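Local structure of phospholyase (Arthrobacter aurescens, 5G4I) at the interface of chains A and B. The protein catalyses pyridoxal-phosphate-dependent phosphate elimination as a phospholyase homologous to class III transaminases, probably acting on phosphoethanolamine. Residues are numbered along the deposited sequence; one frame, centred on the assembly and turned at random. Chains: chain A/B, Phospholyase.

Contact 1: the interface of chains A and B. Residues chain A 41, 49, 61-62, 65, 69, 400; chain B 85, 87-88, 91.
The side-chain amide of A:Asn62 meets B:His88 with its oxygen and B:Tyr91 with its nitrogen, in a loop-to-loop patch of the two-fold interface of this class III transaminase homologue, a family that typically works as dimers. The imidazole NE2 of B:His88 donates to A:Asn62 OD1 over 2.9 Å. The oxygen lies in the plane of the ring, whereas the ring and amide planes are turned 39° apart. B:His88 reaches the amide with CG set between its backbone N and carbonyl carbon (chi1 56°). On the other branch, A:Asn62 ND2 meets the phenol OH of B:Tyr91 tip to tip at 3.3 Å, a longer but fairly straight bond (163° at the hydrogen). Two partners on opposite branches thus fix the rotation of the amide. Packing is tight beside it, where B:Leu87 crosses at about a right angle and brings CD2 to 3.5 Å from A:Asn62 CG. On the B:Tyr91 ring, A:Leu41 CD1 lies over one face, 3.7 Å from the centroid.

Toward A:His69 and A:Leu49 the contact is looser. B:Leu87 CD2 touches the edge of the A:His69 ring, 3.8 Å from CE1; A:Leu49 and A:Pro65, of the same chain, hold that ring from its two faces. Farther along, A:Leu49 CD2 and B:Val85 CG2 stand 3.9 Å apart. At the B:Tyr91 hydroxyl, A:Leu400 CD1 stands 4.1 Å from OH, a loose contact.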
ATOM      1  N   LEU A  41       3.314  -1.518  24.447  1.00 13.75           N
ATOM      2  CA  LEU A  41       2.912  -2.927  24.480  1.00 14.53           C
ATOM      3  C   LEU A  41       3.967  -3.793  23.896  1.00 14.90           C
ATOM      4  O   LEU A  41       4.334  -3.628  22.730  1.00 15.80           O
ATOM      5  CB  LEU A  41       1.527  -3.090  23.763  1.00 13.94           C
ATOM      6  CG  LEU A  41       0.345  -2.405  24.420  1.00 14.82           C
ATOM      7  CD1 LEU A  41      -0.941  -2.732  23.677  1.00 16.13           C
ATOM      8  CD2 LEU A  41       0.171  -2.814  25.888  1.00 16.92           C
ATOM      9  N   LEU A  49      -2.587  -8.869  26.322  1.00 12.91           N
ATOM     10  CA  LEU A  49      -1.442  -8.001  26.019  1.00 12.57           C
ATOM     11  C   LEU A  49      -0.705  -7.575  27.271  1.00 14.21           C
ATOM     12  O   LEU A  49      -1.361  -7.347  28.272  1.00 13.69           O
ATOM     13  CB  LEU A  49      -1.891  -6.759  25.279  1.00 13.52           C
ATOM     14  CG  LEU A  49      -2.335  -6.960  23.810  1.00 12.60           C
ATOM     15  CD1 LEU A  49      -3.286  -5.855  23.354  1.00 13.99           C
ATOM     16  CD2 LEU A  49      -1.084  -7.138  22.914  1.00 13.28           C
ATOM     17  N   TYR A  61     -10.459  -4.253  21.664  1.00 11.26           N
ATOM     18  CA  TYR A  61     -10.353  -3.224  20.615  1.00 12.59           C
ATOM     19  C   TYR A  61      -9.794  -3.637  19.264  1.00 12.72           C
ATOM     20  O   TYR A  61     -10.239  -3.119  18.230  1.00 13.84           O
ATOM     21  CB  TYR A  61      -9.527  -1.967  21.180  1.00 14.25           C
ATOM     22  CG  TYR A  61      -9.217  -0.904  20.128  1.00 17.07           C
ATOM     23  CD1 TYR A  61     -10.198  -0.145  19.631  1.00 22.22           C
ATOM     24  CD2 TYR A  61      -7.991  -0.929  19.505  1.00 22.10           C
ATOM     25  CE1 TYR A  61      -9.931   0.721  18.557  1.00 20.28           C
ATOM     26  CE2 TYR A  61      -7.729  -0.097  18.433  1.00 25.96           C
ATOM     27  CZ  TYR A  61      -8.713   0.708  18.054  1.00 20.97           C
ATOM     28  OH  TYR A  61      -8.389   1.514  16.947  1.00 37.40           O
ATOM     29  N   ASN A  62      -8.726  -4.439  19.240  1.00 10.77           N
ATOM     30  CA  ASN A  62      -7.945  -4.621  17.989  1.00 11.46           C
ATOM     31  C   ASN A  62      -8.532  -5.665  17.050  1.00 10.72           C
ATOM     32  O   ASN A  62      -8.644  -6.835  17.405  1.00 12.37           O
ATOM     33  CB  ASN A  62      -6.482  -4.944  18.295  1.00 11.88           C
ATOM     34  CG  ASN A  62      -5.761  -3.701  18.861  1.00 15.72           C
ATOM     35  OD1 ASN A  62      -5.537  -2.703  18.152  1.00 15.99           O
ATOM     36  ND2 ASN A  62      -5.607  -3.684  20.209  1.00 15.32           N
ATOM     37  N   PRO A  65      -5.311  -8.256  14.580  1.00  9.81           N
ATOM     38  CA  PRO A  65      -5.001  -9.619  14.978  1.00 10.61           C
ATOM     39  C   PRO A  65      -6.270 -10.468  15.089  1.00 10.51           C
ATOM     40  O   PRO A  65      -6.701 -10.947  16.133  1.00 11.09           O
ATOM     41  CB  PRO A  65      -4.360  -9.418  16.392  1.00 11.69           C
ATOM     42  CG  PRO A  65      -4.976  -8.236  16.887  1.00 12.61           C
ATOM     43  CD  PRO A  65      -5.172  -7.312  15.711  1.00 10.97           C
ATOM     44  N   HIS A  69      -3.322 -12.439  18.988  1.00 10.78           N
ATOM     45  CA  HIS A  69      -1.911 -12.079  19.056  1.00 11.24           C
ATOM     46  C   HIS A  69      -0.963 -13.302  19.082  1.00 11.40           C
ATOM     47  O   HIS A  69      -1.236 -14.297  19.795  1.00 11.91           O
ATOM     48  CB  HIS A  69      -1.652 -11.235  20.337  1.00 10.79           C
ATOM     49  CG  HIS A  69      -2.435  -9.976  20.371  1.00 11.29           C
ATOM     50  ND1 HIS A  69      -2.143  -8.896  19.571  1.00 12.02           N
ATOM     51  CD2 HIS A  69      -3.541  -9.614  21.091  1.00 10.88           C
ATOM     52  CE1 HIS A  69      -3.025  -7.933  19.805  1.00 11.42           C
ATOM     53  NE2 HIS A  69      -3.883  -8.348  20.732  1.00 11.77           N
ATOM     54  N   LEU A 400      -8.798  -2.898  27.307  1.00 12.85           N
ATOM     55  CA  LEU A 400      -8.587  -1.909  26.236  1.00 12.46           C
ATOM     56  C   LEU A 400      -9.847  -1.746  25.373  1.00 12.33           C
ATOM     57  O   LEU A 400     -10.270  -2.711  24.740  1.00 13.21           O
ATOM     58  CB  LEU A 400      -7.376  -2.329  25.322  1.00 14.15           C
ATOM     59  CG  LEU A 400      -6.077  -2.608  26.050  1.00 15.20           C
ATOM     60  CD1 LEU A 400      -5.021  -3.090  25.024  1.00 18.21           C
ATOM     61  CD2 LEU A 400      -5.630  -1.407  26.852  1.00 16.61           C
TER
ATOM     62  N   VAL B  85       4.540  -9.754  19.255  1.00 13.61           N
ATOM     63  CA  VAL B  85       3.375  -8.884  19.064  1.00 14.79           C
ATOM     64  C   VAL B  85       3.491  -8.122  17.757  1.00 13.89           C
ATOM     65  O   VAL B  85       4.588  -7.938  17.213  1.00 12.87           O
ATOM     66  CB  VAL B  85       3.250  -7.864  20.239  1.00 14.87           C
ATOM     67  CG1 VAL B  85       4.340  -6.787  20.227  1.00 16.18           C
ATOM     68  CG2 VAL B  85       1.842  -7.232  20.338  1.00 15.61           C
ATOM     69  N   LEU B  87       1.265  -5.015  16.516  1.00 13.34           N
ATOM     70  CA  LEU B  87       0.211  -3.968  16.446  1.00 13.74           C
ATOM     71  C   LEU B  87       0.655  -2.664  15.798  1.00 14.08           C
ATOM     72  O   LEU B  87       1.843  -2.288  15.747  1.00 16.36           O
ATOM     73  CB  LEU B  87      -0.204  -3.684  17.895  1.00 14.97           C
ATOM     74  CG  LEU B  87      -1.155  -4.711  18.527  1.00 16.13           C
ATOM     75  CD1 LEU B  87      -1.347  -4.434  20.029  1.00 16.91           C
ATOM     76  CD2 LEU B  87      -2.538  -4.714  17.825  1.00 18.37           C
ATOM     77  N   HIS B  88      -0.339  -1.899  15.404  1.00 13.08           N
ATOM     78  CA  HIS B  88      -0.194  -0.573  14.793  1.00 12.24           C
ATOM     79  C   HIS B  88       0.500   0.436  15.791  1.00 13.78           C
ATOM     80  O   HIS B  88       0.611   0.184  17.029  1.00 13.90           O
ATOM     81  CB  HIS B  88      -1.564  -0.043  14.356  1.00 14.22           C
ATOM     82  CG  HIS B  88      -2.534  -0.015  15.505  1.00 15.68           C
ATOM     83  ND1 HIS B  88      -2.541   0.964  16.490  1.00 16.08           N
ATOM     84  CD2 HIS B  88      -3.406  -0.967  15.937  1.00 22.45           C
ATOM     85  CE1 HIS B  88      -3.357   0.628  17.459  1.00 18.38           C
ATOM     86  NE2 HIS B  88      -3.951  -0.528  17.110  1.00 21.17           N
ATOM     87  N   TYR B  91      -0.011   2.344  19.668  1.00 12.41           N
ATOM     88  CA  TYR B  91       0.687   1.917  20.917  1.00 12.35           C
ATOM     89  C   TYR B  91       2.201   2.036  20.718  1.00 13.02           C
ATOM     90  O   TYR B  91       2.708   1.680  19.647  1.00 13.86           O
ATOM     91  CB  TYR B  91       0.340   0.487  21.284  1.00 13.61           C
ATOM     92  CG  TYR B  91      -1.128   0.173  21.422  1.00 14.41           C
ATOM     93  CD1 TYR B  91      -1.916   0.598  22.524  1.00 13.45           C
ATOM     94  CD2 TYR B  91      -1.788  -0.561  20.429  1.00 16.56           C
ATOM     95  CE1 TYR B  91      -3.314   0.307  22.631  1.00 14.47           C
ATOM     96  CE2 TYR B  91      -3.134  -0.918  20.538  1.00 15.03           C
ATOM     97  CZ  TYR B  91      -3.928  -0.503  21.623  1.00 13.96           C
ATOM     98  OH  TYR B  91      -5.277  -0.765  21.695  1.00 15.17           O
TER

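Contact 2: the interface of chains A and B. Residues chain A 19, 33, 38-42; chain B 91-94.
B:Leu92 lies against A:Glu40 in a parallel beta bridge, a short backbone pairing across the subunits of this class III transaminase homologue. Two main-chain hydrogen bonds make it: B:Leu92 N to A:Leu39 O at 2.9 Å, and A:Leu41 N to B:Leu92 O at 3.1 Å. Both polar backbone atoms of B:Leu92 are therefore spent on chain A.

The apolar contacts gather around the B:Leu92 side chain. Its branches part: CD1 meets the ring carbon CB of A:Pro38, and CD2 meets A:Leu33 CD2, each at 4.0 Å, the two leucines crossing at about a right angle. A:Leu19, with CG anti to its backbone N (chi1 -171°), brings its two methyls over the backbone where B:Asn93 joins B:Ser94. B:Tyr91 comes in with CB 3.7 Å from A:Leu39 O and its ring under the A:Leu41 methyl; an alanine here would probably open a gap beneath that methyl, leaving it without the aromatic face it packs on.

Water carries the remaining polar contacts. The A:Glu40 side chain, extended beyond CG, reaches water 2 through its carboxylate OE2, and B:Ser94 N, at the start of helix 94-104, donates to the same water; the helix end would probably favour the negative charge. Water 1 lies between A:Val42 O and the B:Asn93 amide atom modelled as OD1. That OD1 also sits 3.0 Å from A:Leu41 O, a clash of two acceptors, so the amide orientation, and with it the water bond, is doubtful.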
ATOM      1  N   LEU A  19      11.873   6.169  25.099  1.00 17.54           N
ATOM      2  CA  LEU A  19      11.197   5.731  23.808  1.00 17.25           C
ATOM      3  C   LEU A  19      10.324   6.818  23.198  1.00 14.96           C
ATOM      4  O   LEU A  19      10.357   7.019  21.931  1.00 16.97           O
ATOM      5  CB  LEU A  19      10.452   4.424  24.027  1.00 18.60           C
ATOM      6  CG  LEU A  19       9.916   3.777  22.749  1.00 18.84           C
ATOM      7  CD1 LEU A  19      11.096   3.466  21.817  1.00 20.60           C
ATOM      8  CD2 LEU A  19       9.154   2.489  23.067  1.00 22.61           C
ATOM      9  N   LEU A  33      -1.234   8.539  19.046  1.00 14.40           N
ATOM     10  CA  LEU A  33      -1.086   7.597  20.141  1.00 13.20           C
ATOM     11  C   LEU A  33      -2.324   7.593  21.015  1.00 14.58           C
ATOM     12  O   LEU A  33      -2.916   8.672  21.311  1.00 16.61           O
ATOM     13  CB  LEU A  33       0.109   7.970  21.068  1.00 14.96           C
ATOM     14  CG  LEU A  33       1.503   7.755  20.470  1.00 16.47           C
ATOM     15  CD1 LEU A  33       2.616   8.465  21.259  1.00 17.64           C
ATOM     16  CD2 LEU A  33       1.790   6.230  20.453  1.00 15.63           C
ATOM     17  N   PRO A  38       0.760   7.521  26.768  1.00 17.59           N
ATOM     18  CA  PRO A  38       0.860   6.427  25.774  1.00 18.76           C
ATOM     19  C   PRO A  38       1.323   5.119  26.408  1.00 17.77           C
ATOM     20  O   PRO A  38       2.229   5.121  27.273  1.00 17.95           O
ATOM     21  CB  PRO A  38       1.898   6.951  24.823  1.00 20.60           C
ATOM     22  CG  PRO A  38       1.579   8.489  24.755  1.00 22.25           C
ATOM     23  CD  PRO A  38       1.350   8.782  26.265  1.00 19.82           C
ATOM     24  N   LEU A  39       0.802   3.988  25.934  1.00 16.54           N
ATOM     25  CA  LEU A  39       1.101   2.673  26.455  1.00 16.91           C
ATOM     26  C   LEU A  39       2.115   1.952  25.546  1.00 16.59           C
ATOM     27  O   LEU A  39       1.841   1.917  24.308  1.00 17.41           O
ATOM     28  CB  LEU A  39      -0.152   1.717  26.515  1.00 21.96           C
ATOM     29  CG  LEU A  39      -1.147   1.818  27.632  1.00 28.11           C
ATOM     30  CD1 LEU A  39      -2.125   0.647  27.351  1.00 25.44           C
ATOM     31  CD2 LEU A  39      -0.457   1.698  29.007  1.00 26.51           C
ATOM     32  N   GLU A  40       3.170   1.347  26.126  1.00 14.96           N
ATOM     33  CA  GLU A  40       4.174   0.579  25.423  1.00 14.67           C
ATOM     34  C   GLU A  40       3.808  -0.892  25.553  1.00 16.96           C
ATOM     35  O   GLU A  40       3.909  -1.511  26.633  1.00 17.02           O
ATOM     36  CB  GLU A  40       5.625   0.819  25.960  1.00 16.45           C
ATOM     37  CG  GLU A  40       6.684   0.074  25.179  1.00 15.28           C
ATOM     38  CD  GLU A  40       8.116   0.278  25.663  1.00 19.45           C
ATOM     39  OE1 GLU A  40       8.260   1.159  26.537  1.00 20.12           O
ATOM     40  OE2 GLU A  40       9.000  -0.522  25.265  1.00 19.56           O
ATOM     41  N   LEU A  41       3.314  -1.518  24.447  1.00 13.75           N
ATOM     42  CA  LEU A  41       2.912  -2.927  24.480  1.00 14.53           C
ATOM     43  C   LEU A  41       3.967  -3.793  23.896  1.00 14.90           C
ATOM     44  O   LEU A  41       4.334  -3.628  22.730  1.00 15.80           O
ATOM     45  CB  LEU A  41       1.527  -3.090  23.763  1.00 13.94           C
ATOM     46  CG  LEU A  41       0.345  -2.405  24.420  1.00 14.82           C
ATOM     47  CD1 LEU A  41      -0.941  -2.732  23.677  1.00 16.13           C
ATOM     48  CD2 LEU A  41       0.171  -2.814  25.888  1.00 16.92           C
ATOM     49  N   VAL A  42       4.512  -4.714  24.695  1.00 14.16           N
ATOM     50  CA  VAL A  42       5.713  -5.467  24.321  1.00 13.57           C
ATOM     51  C   VAL A  42       5.497  -6.912  23.870  1.00 14.02           C
ATOM     52  O   VAL A  42       6.371  -7.501  23.185  1.00 15.74           O
ATOM     53  CB  VAL A  42       6.803  -5.439  25.464  1.00 15.39           C
ATOM     54  CG1 VAL A  42       7.122  -3.978  25.777  1.00 15.43           C
ATOM     55  CG2 VAL A  42       6.351  -6.173  26.674  1.00 17.82           C
TER
ATOM     56  N   TYR B  91      -0.011   2.344  19.668  1.00 12.41           N
ATOM     57  CA  TYR B  91       0.687   1.917  20.917  1.00 12.35           C
ATOM     58  C   TYR B  91       2.201   2.036  20.718  1.00 13.02           C
ATOM     59  O   TYR B  91       2.708   1.680  19.647  1.00 13.86           O
ATOM     60  CB  TYR B  91       0.340   0.487  21.284  1.00 13.61           C
ATOM     61  CG  TYR B  91      -1.128   0.173  21.422  1.00 14.41           C
ATOM     62  CD1 TYR B  91      -1.916   0.598  22.524  1.00 13.45           C
ATOM     63  CD2 TYR B  91      -1.788  -0.561  20.429  1.00 16.56           C
ATOM     64  CE1 TYR B  91      -3.314   0.307  22.631  1.00 14.47           C
ATOM     65  CE2 TYR B  91      -3.134  -0.918  20.538  1.00 15.03           C
ATOM     66  CZ  TYR B  91      -3.928  -0.503  21.623  1.00 13.96           C
ATOM     67  OH  TYR B  91      -5.277  -0.765  21.695  1.00 15.17           O
ATOM     68  N   LEU B  92       2.961   2.502  21.716  1.00 13.25           N
ATOM     69  CA  LEU B  92       4.396   2.513  21.573  1.00 13.13           C
ATOM     70  C   LEU B  92       4.981   1.104  21.490  1.00 12.39           C
ATOM     71  O   LEU B  92       4.458   0.137  22.121  1.00 13.71           O
ATOM     72  CB  LEU B  92       5.058   3.193  22.837  1.00 14.31           C
ATOM     73  CG  LEU B  92       4.813   4.686  22.998  1.00 16.07           C
ATOM     74  CD1 LEU B  92       5.380   5.107  24.378  1.00 17.33           C
ATOM     75  CD2 LEU B  92       5.490   5.508  21.882  1.00 17.58           C
ATOM     76  N   ASN B  93       6.066   0.997  20.721  1.00 13.27           N
ATOM     77  CA  ASN B  93       6.804  -0.249  20.584  1.00 13.22           C
ATOM     78  C   ASN B  93       8.216   0.077  20.012  1.00 13.31           C
ATOM     79  O   ASN B  93       8.353   0.975  19.179  1.00 13.91           O
ATOM     80  CB  ASN B  93       6.052  -1.328  19.739  1.00 13.34           C
ATOM     81  CG  ASN B  93       6.739  -2.680  19.706  1.00 13.08           C
ATOM     82  OD1 ASN B  93       6.451  -3.622  20.544  1.00 18.60           O
ATOM     83  ND2 ASN B  93       7.663  -2.832  18.801  1.00 11.54           N
ATOM     84  N   SER B  94       9.252  -0.593  20.536  1.00 14.37           N
ATOM     85  CA  SER B  94      10.628  -0.190  20.207  1.00 13.98           C
ATOM     86  C   SER B  94      11.076  -0.475  18.777  1.00 14.87           C
ATOM     87  O   SER B  94      11.944   0.221  18.271  1.00 13.90           O
ATOM     88  CB  SER B  94      11.616  -0.772  21.220  1.00 19.37           C
ATOM     89  OG  SER B  94      11.757  -2.161  21.044  1.00 21.72           O
TER
HETATM   90  O   HOH W   1       7.862  -6.311  20.914  1.00 16.02           O
HETATM   91  O   HOH W   2       8.784  -2.127  22.965  1.00 20.39           O

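Contact 1 and contact 2 are neighbouring parts of one continuous interface, the centres of their C-alpha atoms about 10 Å apart. They share A:Leu41, at the start of strand 41-45, and B:Tyr91, in the chain B loop leading to helix 94-104. The shared tyrosine presents its ring and hydroxyl to contact 1 while its backbone leads straight into the pairing of contact 2, so the position of the loop in one is likely to set the other. Because the interface is two-fold symmetric, both recur with the chains exchanged, and together these copies probably help hold the dimer.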